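Group 1 truncated hemoglobin GlbN (Synechocystis sp., PDB 1S69) binds heme and forms a very stable complex with oxygen, as a monomeric truncated hemoglobin of the two-on-two helical globin fold. Local coordinates at residues A[2-5]-A[6-10]. Sequence-based numbering, arbitrary orientation.
Sequences STLY and EKLGG
Lys7 N bonds to Thr3 O and Leu8 N to Leu4 O (both 2.9 Å), the i to i+4 pattern of the short helix 4-8, which opens in a capping box and closes in a Schellman motif. Thr3 is the N-cap: with OG1 held between its backbone N and carbonyl carbon (chi1 60°), its hydroxyl accepts from Glu6 N at 3.1 Å, almost straight at 170°. Glu6 returns the favour, its OE1 receiving Thr3 N at 3.0 Å on the anti side and somewhat out of the carboxylate plane. Threonine and glutamate suit these places because each side chain offers an acceptor oxygen to a backbone N-H that has no carbonyl from a preceding turn. Leu4 CG lies 3.8 Å from CD1 of Leu8, one turn further along, an apolar pair that also touches Phe55, while Leu4 reaches Val108 of helix 102-113. At the other end Tyr5 O accepts Gly9 N and Gly10 N from opposite faces of its carbonyl plane; Gly9, at positive phi, has no CB to strike the preceding carbonyl oxygen, and Gly10 too has a positive phi that favours glycine. The Tyr5 ring is fixed at its far end by a hydrogen bond between Tyr5 OH and Thr11 OG1. An alanine here is likely to leave Gly10 CA without the ring face it lies over and Thr11 without this partner. Gly10 CA sits over the centre of that ring, 3.8 Å from the centroid and 12° off the normal, in a CH-pi contact.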
ATOM      1  N   SER A   2     -15.126   8.884  13.746  1.00 23.91           N
ATOM      2  CA  SER A   2     -15.119   8.378  12.341  1.00 26.04           C
ATOM      3  C   SER A   2     -13.751   7.748  12.104  1.00 25.68           C
ATOM      4  O   SER A   2     -12.735   8.194  12.675  1.00 24.70           O
ATOM      5  CB  SER A   2     -15.451   9.494  11.326  1.00 25.21           C
ATOM      6  OG  SER A   2     -14.565  10.584  11.423  1.00 28.88           O
ATOM      7  N   THR A   3     -13.725   6.645  11.378  1.00 24.84           N
ATOM      8  CA  THR A   3     -12.415   6.032  11.015  1.00 24.23           C
ATOM      9  C   THR A   3     -11.720   6.790   9.878  1.00 22.68           C
ATOM     10  O   THR A   3     -12.348   7.548   9.140  1.00 23.17           O
ATOM     11  CB  THR A   3     -12.574   4.573  10.590  1.00 22.81           C
ATOM     12  OG1 THR A   3     -13.433   4.541   9.461  1.00 22.24           O
ATOM     13  CG2 THR A   3     -13.273   3.753  11.661  1.00 22.55           C
ATOM     14  N   LEU A   4     -10.411   6.544   9.715  1.00 23.65           N
ATOM     15  CA  LEU A   4      -9.682   7.028   8.545  1.00 23.71           C
ATOM     16  C   LEU A   4     -10.362   6.575   7.255  1.00 22.39           C
ATOM     17  O   LEU A   4     -10.536   7.353   6.334  1.00 24.55           O
ATOM     18  CB  LEU A   4      -8.224   6.528   8.599  1.00 23.23           C
ATOM     19  CG  LEU A   4      -7.247   6.965   7.501  1.00 23.84           C
ATOM     20  CD1 LEU A   4      -7.243   8.462   7.343  1.00 24.24           C
ATOM     21  CD2 LEU A   4      -5.846   6.451   7.892  1.00 23.90           C
ATOM     22  N   TYR A   5     -10.717   5.295   7.193  1.00 23.47           N
ATOM     23  CA  TYR A   5     -11.476   4.772   6.078  1.00 23.88           C
ATOM     24  C   TYR A   5     -12.667   5.656   5.745  1.00 23.74           C
ATOM     25  O   TYR A   5     -12.796   6.120   4.625  1.00 23.41           O
ATOM     26  CB  TYR A   5     -11.930   3.365   6.431  1.00 25.08           C
ATOM     27  CG  TYR A   5     -12.687   2.624   5.344  1.00 28.30           C
ATOM     28  CD1 TYR A   5     -12.062   2.266   4.143  1.00 29.30           C
ATOM     29  CD2 TYR A   5     -14.031   2.269   5.538  1.00 32.17           C
ATOM     30  CE1 TYR A   5     -12.736   1.592   3.172  1.00 31.11           C
ATOM     31  CE2 TYR A   5     -14.717   1.559   4.585  1.00 32.26           C
ATOM     32  CZ  TYR A   5     -14.060   1.203   3.408  1.00 33.13           C
ATOM     33  OH  TYR A   5     -14.730   0.495   2.440  1.00 33.35           O
ATOM     34  N   GLU A   6     -13.522   5.916   6.733  1.00 23.67           N
ATOM     35  CA  GLU A   6     -14.663   6.808   6.527  1.00 24.67           C
ATOM     36  C   GLU A   6     -14.252   8.251   6.076  1.00 23.48           C
ATOM     37  O   GLU A   6     -14.811   8.803   5.137  1.00 22.91           O
ATOM     38  CB  GLU A   6     -15.502   6.859   7.809  1.00 24.23           C
ATOM     39  CG  GLU A   6     -16.402   5.663   7.878  1.00 29.96           C
ATOM     40  CD  GLU A   6     -16.882   5.320   9.263  1.00 32.56           C
ATOM     41  OE1 GLU A   6     -16.388   5.845  10.340  1.00 34.40           O
ATOM     42  OE2 GLU A   6     -17.800   4.454   9.260  1.00 36.80           O
ATOM     43  N   LYS A   7     -13.253   8.824   6.723  1.00 23.69           N
ATOM     44  CA  LYS A   7     -12.868  10.193   6.411  1.00 25.65           C
ATOM     45  C   LYS A   7     -12.375  10.385   4.984  1.00 25.39           C
ATOM     46  O   LYS A   7     -12.554  11.446   4.379  1.00 24.32           O
ATOM     47  CB  LYS A   7     -11.798  10.652   7.399  1.00 24.45           C
ATOM     48  CG  LYS A   7     -12.332  10.826   8.807  1.00 25.62           C
ATOM     49  CD  LYS A   7     -11.180  11.216   9.665  1.00 28.26           C
ATOM     50  CE  LYS A   7     -11.577  11.335  11.095  1.00 32.31           C
ATOM     51  NZ  LYS A   7     -10.318  11.381  11.843  1.00 37.62           N
ATOM     52  N   LEU A   8     -11.713   9.326   4.487  1.00 26.38           N
ATOM     53  CA  LEU A   8     -11.157   9.295   3.140  1.00 26.23           C
ATOM     54  C   LEU A   8     -12.258   9.174   2.121  1.00 26.90           C
ATOM     55  O   LEU A   8     -12.077   9.587   1.006  1.00 28.55           O
ATOM     56  CB  LEU A   8     -10.246   8.071   3.035  1.00 27.06           C
ATOM     57  CG  LEU A   8      -8.861   8.261   3.675  1.00 24.30           C
ATOM     58  CD1 LEU A   8      -8.083   6.909   3.746  1.00 26.80           C
ATOM     59  CD2 LEU A   8      -8.070   9.351   2.865  1.00 25.01           C
ATOM     60  N   GLY A   9     -13.386   8.568   2.494  1.00 25.90           N
ATOM     61  CA  GLY A   9     -14.476   8.417   1.560  1.00 26.32           C
ATOM     62  C   GLY A   9     -14.868   6.975   1.366  1.00 26.76           C
ATOM     63  O   GLY A   9     -15.593   6.649   0.428  1.00 27.38           O
ATOM     64  N   GLY A  10     -14.412   6.099   2.242  1.00 26.17           N
ATOM     65  CA  GLY A  10     -14.931   4.733   2.256  1.00 27.53           C
ATOM     66  C   GLY A  10     -14.505   3.892   1.041  1.00 28.32           C
ATOM     67  O   GLY A  10     -13.473   4.223   0.409  1.00 26.41           O
TER